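Local coordinates for hypothetical protein (Staphylococcus aureus subsp. aureus Mu50, PDB 4PEO) that acts as an essential cysteine protease of the Prp family, removing the N-terminal nine residues of ribosomal protein bL27 and trimming phage 80alpha capsid and scaffold proteins, at the interface of chains A and B. Numbering follows the deposited sequence. Chains: chain A/B, Hypothetical protein.

Contact 1: the interface of chains A and B. Residues chain A 88-89, 92; chain B 43, 46-47.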
ATOM      1  N   VAL A  88      -1.650  -5.292   5.880  1.00 26.75           N
ATOM      2  CA  VAL A  88      -0.251  -5.608   6.204  1.00 27.64           C
ATOM      3  C   VAL A  88       0.531  -4.297   6.447  1.00 30.79           C
ATOM      4  O   VAL A  88       1.327  -4.216   7.405  1.00 30.78           O
ATOM      5  CB  VAL A  88       0.395  -6.505   5.120  1.00 30.64           C
ATOM      6  CG1 VAL A  88       1.919  -6.604   5.296  1.00 32.27           C
ATOM      7  CG2 VAL A  88      -0.240  -7.891   5.121  1.00 30.78           C
ATOM      8  N   SER A  89       0.295  -3.272   5.599  0.59 26.33           N
ATOM      9  CA  SER A  89       0.966  -1.974   5.736  0.59 26.65           C
ATOM     10  C   SER A  89       0.589  -1.260   7.045  0.59 30.65           C
ATOM     11  O   SER A  89       1.456  -0.668   7.687  0.59 31.97           O
ATOM     12  CB  SER A  89       0.654  -1.074   4.545  0.59 28.91           C
ATOM     13  OG  SER A  89       1.105  -1.621   3.315  0.59 28.08           O
ATOM     14  N   THR A  92       2.241  -3.012   9.895  1.00 34.81           N
ATOM     15  CA  THR A  92       3.657  -2.612   9.909  1.00 36.86           C
ATOM     16  C   THR A  92       3.817  -1.300  10.710  1.00 43.01           C
ATOM     17  O   THR A  92       4.706  -1.216  11.556  1.00 44.88           O
ATOM     18  CB  THR A  92       4.232  -2.534   8.486  1.00 40.60           C
ATOM     19  OG1 THR A  92       4.040  -3.792   7.836  1.00 37.69           O
ATOM     20  CG2 THR A  92       5.730  -2.190   8.473  1.00 39.06           C
TER
ATOM     21  N   GLY B  43       5.563  -1.359   3.927  1.00 27.54           N
ATOM     22  CA  GLY B  43       4.327  -2.123   4.030  1.00 27.02           C
ATOM     23  C   GLY B  43       4.111  -2.960   2.786  1.00 28.83           C
ATOM     24  O   GLY B  43       3.731  -4.128   2.893  1.00 28.81           O
ATOM     25  N   ASN B  46       6.493  -5.971   2.800  1.00 24.04           N
ATOM     26  CA  ASN B  46       5.955  -6.967   3.725  1.00 24.95           C
ATOM     27  C   ASN B  46       4.750  -7.702   3.131  1.00 28.06           C
ATOM     28  O   ASN B  46       4.595  -8.906   3.365  1.00 28.32           O
ATOM     29  CB  ASN B  46       5.594  -6.335   5.055  1.00 27.84           C
ATOM     30  CG  ASN B  46       6.797  -5.959   5.889  1.00 38.96           C
ATOM     31  OD1 ASN B  46       7.932  -6.366   5.626  1.00 36.97           O
ATOM     32  ND2 ASN B  46       6.573  -5.167   6.917  1.00 35.00           N
ATOM     33  N   ALA B  47       3.919  -6.987   2.343  1.00 23.01           N
ATOM     34  CA  ALA B  47       2.743  -7.588   1.697  1.00 23.13           C
ATOM     35  C   ALA B  47       3.171  -8.564   0.589  1.00 25.73           C
ATOM     36  O   ALA B  47       2.585  -9.647   0.467  1.00 26.56           O
ATOM     37  CB  ALA B  47       1.830  -6.501   1.126  1.00 22.95           C
TER
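A:Val88 and B:Asn46 bury about 37 Å² each where helix 77-96 of chain A packs on helix 36-51 of chain B. The valine makes its contact through one branch: CG1, anti to the backbone N (chi1 168°), reaches over the B helix and lies 3.7 Å from B:Asn46 CB. The same methyl rests on the B:Ala47 backbone, 3.8 Å from B:Ala47 CA; a small alanine suits this place because it lets the branched valine come down onto the main chain. B:Gly43, a turn earlier, buries 29 Å². Having no side chain, it allows the two helices to approach until A:Ser89 CA and B:Gly43 CA are 3.8 Å apart, with the serine hydroxyl OG resting against the glycine main chain. The polar part belongs to the B:Asn46 amide, whose ND2 donates to the hydroxyl OG1 of A:Thr92 at 3.0 Å. This bond is nearly straight, 163° at the hydrogen, and the acceptor lies in the amide plane. Threonine serves well here because its hydroxyl can accept and donate together: OG1 in turn donates a hydrogen bond to the A:Val88 carbonyl O at 2.8 Å, approaching from above the carbonyl plane, 35° out of it.

Contact 2: the interface of chains A and B. Residues chain A 43, 46-47, 51, 82; chain B 84-85, 88.
B:Val88 packs on A:Ala47 and A:Asn46, and B:Thr85 on A:Ala47, A:Leu51 and A:Ile82; this packing is mostly aliphatic. B:Val88 buries 57 Å² and touches with its CG1 methyl, which sits over the main chain between two residues of the opposing helix, 3.8 Å from A:Ala47 CA and the same distance from A:Asn46 CB. A beta-branched residue suits a helix face like this, since its methyls are held close to the backbone with few rotamers to lose. A:Ala47 answers with its lone methyl, CB lying 3.6 Å from B:Thr85 CG2; its small size brings the helices close. The same threonine methyl meets A:Ile82 CG2 at 3.9 Å. A:Leu51 is longer and spans the wider end: with CG beside its own backbone N (chi1 -52°) and an extended second torsion, CD1 lies 3.9 Å from B:Thr85 CA. Its other methyl, CD2, faces B:Gln84, whose side chain is poorly ordered and adds little that is certain.

Contacts between carbon and a polar atom form the second group. The B:Thr85 hydroxyl OG1 lies among apolar groups, 3.4 Å from A:Ile82 CG1 and 3.6 Å from A:Leu51 CD1. A:Ile82 thus meets both branches of the threonine.

In the fold, helix 77-96 of chain B lies against helix 36-51 of chain A, with A:Ile82 joining from chain A's own helix 77-96.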
ATOM      1  N   GLY A  43      -4.163   5.934  -0.493  1.00 28.16           N
ATOM      2  CA  GLY A  43      -3.428   5.346  -1.603  1.00 27.65           C
ATOM      3  C   GLY A  43      -4.043   4.029  -2.038  1.00 29.50           C
ATOM      4  O   GLY A  43      -4.209   3.775  -3.236  1.00 27.95           O
ATOM      5  N   ASN A  46      -7.323   4.669  -3.939  1.00 25.22           N
ATOM      6  CA  ASN A  46      -6.986   5.077  -5.304  1.00 25.37           C
ATOM      7  C   ASN A  46      -6.539   3.897  -6.162  1.00 27.64           C
ATOM      8  O   ASN A  46      -6.875   3.840  -7.347  1.00 27.77           O
ATOM      9  CB  ASN A  46      -5.928   6.164  -5.300  1.00 27.09           C
ATOM     10  CG  ASN A  46      -6.467   7.502  -4.853  1.00 39.24           C
ATOM     11  OD1 ASN A  46      -7.684   7.726  -4.768  1.00 35.05           O
ATOM     12  ND2 ASN A  46      -5.567   8.421  -4.555  1.00 31.91           N
ATOM     13  N   ALA A  47      -5.809   2.937  -5.558  1.00 23.47           N
ATOM     14  CA  ALA A  47      -5.345   1.744  -6.282  1.00 23.00           C
ATOM     15  C   ALA A  47      -6.528   0.829  -6.638  1.00 26.30           C
ATOM     16  O   ALA A  47      -6.588   0.305  -7.754  1.00 25.11           O
ATOM     17  CB  ALA A  47      -4.314   0.986  -5.449  1.00 23.67           C
ATOM     18  N   LEU A  51      -6.917   0.442 -10.510  1.00 29.41           N
ATOM     19  CA  LEU A  51      -6.374  -0.833 -10.997  1.00 28.89           C
ATOM     20  C   LEU A  51      -7.355  -1.985 -11.141  1.00 32.73           C
ATOM     21  O   LEU A  51      -6.988  -3.009 -11.728  1.00 32.60           O
ATOM     22  CB  LEU A  51      -5.181  -1.298 -10.135  1.00 28.24           C
ATOM     23  CG  LEU A  51      -4.041  -0.276  -9.919  1.00 32.05           C
ATOM     24  CD1 LEU A  51      -3.071  -0.771  -8.880  1.00 31.28           C
ATOM     25  CD2 LEU A  51      -3.321   0.053 -11.223  1.00 33.79           C
ATOM     26  N   ILE A  82      -5.449  -5.911  -2.656  1.00 19.47           N
ATOM     27  CA  ILE A  82      -5.091  -4.536  -2.295  1.00 18.92           C
ATOM     28  C   ILE A  82      -5.478  -4.244  -0.833  1.00 22.42           C
ATOM     29  O   ILE A  82      -4.699  -3.632  -0.089  1.00 21.33           O
ATOM     30  CB  ILE A  82      -5.690  -3.514  -3.292  1.00 21.03           C
ATOM     31  CG1 ILE A  82      -5.073  -3.738  -4.716  1.00 21.33           C
ATOM     32  CG2 ILE A  82      -5.461  -2.061  -2.795  1.00 21.78           C
ATOM     33  CD1 ILE A  82      -5.777  -2.950  -5.838  1.00 27.68           C
TER
ATOM     34  N   GLN B  84       2.244  -2.115  -8.322  1.00 21.76           N
ATOM     35  CA  GLN B  84       1.461  -1.089  -8.948  1.00 23.20           C
ATOM     36  C   GLN B  84       0.648  -0.313  -7.933  1.00 26.69           C
ATOM     37  O   GLN B  84       0.528   0.850  -8.052  1.00 25.23           O
ATOM     38  CB  GLN B  84       0.565  -1.684  -9.984  1.00 26.92           C
ATOM     39  CG  GLN B  84       1.345  -2.395 -11.053  1.00 38.74           C
ATOM     40  CD  GLN B  84       0.948  -1.946 -12.399  1.00 78.77           C
ATOM     41  OE1 GLN B  84      -0.250  -1.884 -12.722  1.00 81.49           O
ATOM     42  NE2 GLN B  84       1.934  -1.605 -13.206  1.00 74.43           N
ATOM     43  N   THR B  85       0.138  -1.001  -6.925  1.00 23.15           N
ATOM     44  CA  THR B  85      -0.608  -0.374  -5.820  1.00 21.86           C
ATOM     45  C   THR B  85       0.317   0.584  -5.062  1.00 23.62           C
ATOM     46  O   THR B  85      -0.090   1.707  -4.741  1.00 24.10           O
ATOM     47  CB  THR B  85      -1.202  -1.454  -4.892  1.00 26.06           C
ATOM     48  OG1 THR B  85      -2.211  -2.169  -5.622  1.00 25.31           O
ATOM     49  CG2 THR B  85      -1.822  -0.855  -3.596  1.00 24.39           C
ATOM     50  N   VAL B  88       0.790   3.679  -7.227  1.00 24.21           N
ATOM     51  CA  VAL B  88      -0.392   4.549  -7.169  1.00 25.29           C
ATOM     52  C   VAL B  88      -0.416   5.296  -5.820  1.00 28.37           C
ATOM     53  O   VAL B  88      -0.701   6.509  -5.786  1.00 28.21           O
ATOM     54  CB  VAL B  88      -1.698   3.745  -7.434  1.00 28.46           C
ATOM     55  CG1 VAL B  88      -2.946   4.582  -7.120  1.00 29.83           C
ATOM     56  CG2 VAL B  88      -1.740   3.249  -8.876  1.00 28.68           C
TER

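Contact 3: the interface of chains A and B. Residues chain A 51, 78, 81-82, 85; chain B 78, 81-82, 85.
A:Leu81 and B:Leu81 meet across the two-fold axis, their CD2 methyls 3.8 Å apart. This is the tightly packed part. Each leucine turns CG anti to its backbone N (chi1 -177° in A:Leu81), carrying CD2 over the first turn of the partner helix, where A:Leu81 CD2 lies 3.7 Å from B:Glu78 CA. Leucine suits the place because its two methyls serve different neighbours: while CD2 of B:Leu81 covers A:Glu78, its CD1 reaches A:Leu51 CD1 at 4.1 Å. Beside this pair, the hydroxyl oxygen OG1 of A:Thr85 lies against B:Ile82, 3.4 Å from its CG1. That hydroxyl is satisfied within its own helix by donating to the A:Leu81 carbonyl O at 2.9 Å, from above the carbonyl plane, so a polar residue can sit among aliphatic ones.

The glutamate side chains beyond CG form the looser margin. A:Glu78 crosses B:Leu81 at about a right angle and offers CB and CG to its CD2 methyl, the carboxylate lying beyond the contact at the end of an extended chain. B:Glu78 is poorly ordered, leaving its carboxylate position uncertain.

In the fold, the two copies of helix 77-96 pack together through their N-terminal halves, flanked by A:Leu51 at the C-terminal end of helix 36-51.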
ATOM      1  N   LEU A  51      -6.917   0.442 -10.510  1.00 29.41           N
ATOM      2  CA  LEU A  51      -6.374  -0.833 -10.997  1.00 28.89           C
ATOM      3  C   LEU A  51      -7.355  -1.985 -11.141  1.00 32.73           C
ATOM      4  O   LEU A  51      -6.988  -3.009 -11.728  1.00 32.60           O
ATOM      5  CB  LEU A  51      -5.181  -1.298 -10.135  1.00 28.24           C
ATOM      6  CG  LEU A  51      -4.041  -0.276  -9.919  1.00 32.05           C
ATOM      7  CD1 LEU A  51      -3.071  -0.771  -8.880  1.00 31.28           C
ATOM      8  CD2 LEU A  51      -3.321   0.053 -11.223  1.00 33.79           C
ATOM      9  N   GLU A  78      -8.564  -9.007  -6.954  1.00 21.96           N
ATOM     10  CA  GLU A  78      -7.583  -7.917  -7.046  1.00 22.72           C
ATOM     11  C   GLU A  78      -7.822  -6.872  -5.952  1.00 22.95           C
ATOM     12  O   GLU A  78      -6.873  -6.502  -5.258  1.00 21.12           O
ATOM     13  CB  GLU A  78      -7.641  -7.256  -8.428  1.00 24.98           C
ATOM     14  CG  GLU A  78      -7.021  -8.080  -9.544  1.00 30.14           C
ATOM     15  CD  GLU A  78      -6.967  -7.340 -10.866  1.00 51.00           C
ATOM     16  OE1 GLU A  78      -7.935  -6.611 -11.189  1.00 40.71           O
ATOM     17  OE2 GLU A  78      -5.950  -7.482 -11.580  1.00 48.36           O
ATOM     18  N   LEU A  81      -6.821  -8.371  -2.647  1.00 21.97           N
ATOM     19  CA  LEU A  81      -5.360  -8.360  -2.464  1.00 21.36           C
ATOM     20  C   LEU A  81      -4.891  -6.956  -2.040  1.00 22.79           C
ATOM     21  O   LEU A  81      -4.047  -6.830  -1.150  1.00 23.24           O
ATOM     22  CB  LEU A  81      -4.647  -8.809  -3.743  1.00 21.41           C
ATOM     23  CG  LEU A  81      -3.121  -8.902  -3.636  1.00 27.27           C
ATOM     24  CD1 LEU A  81      -2.690  -9.929  -2.571  1.00 27.85           C
ATOM     25  CD2 LEU A  81      -2.504  -9.187  -4.988  1.00 29.49           C
ATOM     26  N   ILE A  82      -5.449  -5.911  -2.656  1.00 19.47           N
ATOM     27  CA  ILE A  82      -5.091  -4.536  -2.295  1.00 18.92           C
ATOM     28  C   ILE A  82      -5.478  -4.244  -0.833  1.00 22.42           C
ATOM     29  O   ILE A  82      -4.699  -3.632  -0.089  1.00 21.33           O
ATOM     30  CB  ILE A  82      -5.690  -3.514  -3.292  1.00 21.03           C
ATOM     31  CG1 ILE A  82      -5.073  -3.738  -4.716  1.00 21.33           C
ATOM     32  CG2 ILE A  82      -5.461  -2.061  -2.795  1.00 21.78           C
ATOM     33  CD1 ILE A  82      -5.777  -2.950  -5.838  1.00 27.68           C
ATOM     34  N   THR A  85      -3.109  -6.010   1.418  1.00 21.99           N
ATOM     35  CA  THR A  85      -1.839  -5.257   1.366  1.00 22.83           C
ATOM     36  C   THR A  85      -1.930  -4.028   2.301  1.00 24.99           C
ATOM     37  O   THR A  85      -0.984  -3.725   3.039  1.00 25.04           O
ATOM     38  CB  THR A  85      -1.515  -4.881  -0.097  1.00 26.06           C
ATOM     39  OG1 THR A  85      -1.269  -6.095  -0.829  1.00 24.40           O
ATOM     40  CG2 THR A  85      -0.302  -3.927  -0.207  1.00 22.50           C
TER
ATOM     41  N   GLU B  78       0.288 -11.236  -8.702  1.00 28.70           N
ATOM     42  CA  GLU B  78      -0.056 -10.704  -7.376  1.00 26.68           C
ATOM     43  C   GLU B  78       1.013  -9.715  -6.895  1.00 26.63           C
ATOM     44  O   GLU B  78       0.667  -8.607  -6.478  1.00 23.40           O
ATOM     45  CB  GLU B  78      -0.219 -11.837  -6.363  1.00 28.71           C
ATOM     46  CG  GLU B  78      -1.497 -12.644  -6.506  1.00 39.81           C
ATOM     47  CD  GLU B  78      -1.693 -13.630  -5.369  1.00 64.88           C
ATOM     48  OE1 GLU B  78      -0.702 -14.276  -4.950  1.00 57.64           O
ATOM     49  OE2 GLU B  78      -2.843 -13.750  -4.891  1.00 62.68           O
ATOM     50  N   LEU B  81       0.715  -6.586  -8.963  1.00 22.74           N
ATOM     51  CA  LEU B  81      -0.412  -5.755  -8.514  1.00 22.39           C
ATOM     52  C   LEU B  81      -0.025  -4.970  -7.253  1.00 24.88           C
ATOM     53  O   LEU B  81      -0.358  -3.789  -7.140  1.00 23.62           O
ATOM     54  CB  LEU B  81      -1.662  -6.604  -8.243  1.00 23.54           C
ATOM     55  CG  LEU B  81      -2.909  -5.832  -7.827  1.00 26.74           C
ATOM     56  CD1 LEU B  81      -3.343  -4.837  -8.908  1.00 28.68           C
ATOM     57  CD2 LEU B  81      -4.042  -6.773  -7.486  1.00 29.93           C
ATOM     58  N   ILE B  82       0.682  -5.611  -6.312  1.00 21.67           N
ATOM     59  CA  ILE B  82       1.132  -4.927  -5.091  1.00 21.36           C
ATOM     60  C   ILE B  82       2.093  -3.785  -5.437  1.00 22.92           C
ATOM     61  O   ILE B  82       1.980  -2.687  -4.886  1.00 21.73           O
ATOM     62  CB  ILE B  82       1.723  -5.938  -4.073  1.00 24.00           C
ATOM     63  CG1 ILE B  82       0.602  -6.907  -3.585  1.00 24.91           C
ATOM     64  CG2 ILE B  82       2.351  -5.186  -2.875  1.00 23.85           C
ATOM     65  CD1 ILE B  82       1.124  -8.104  -2.748  1.00 30.05           C
ATOM     66  N   THR B  85       0.138  -1.001  -6.925  1.00 23.15           N
ATOM     67  CA  THR B  85      -0.608  -0.374  -5.820  1.00 21.86           C
ATOM     68  C   THR B  85       0.317   0.584  -5.062  1.00 23.62           C
ATOM     69  O   THR B  85      -0.090   1.707  -4.741  1.00 24.10           O
ATOM     70  CB  THR B  85      -1.202  -1.454  -4.892  1.00 26.06           C
ATOM     71  OG1 THR B  85      -2.211  -2.169  -5.622  1.00 25.31           O
ATOM     72  CG2 THR B  85      -1.822  -0.855  -3.596  1.00 24.39           C
TER

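Contacts 1, 2 and 3 belong to one two-fold interface built from helices 36-51 and 77-96 of both chains. The C-alpha centres of contacts 2 and 3 are about 7 Å apart, and the two share A:Leu51, A:Ile82 and B:Thr85, making them one continuous, mainly apolar patch. Contact 1 lies about 14 Å from contact 2 and 12 Å from contact 3; it and contact 2 use much the same helix faces with the chains exchanged. Contact 3, where residues 78, 81, 82 and 85 of both chains meet, lies around the axis. Such a continuous surface fits a stable dimer, although the structure alone does not show that it forms in the cell.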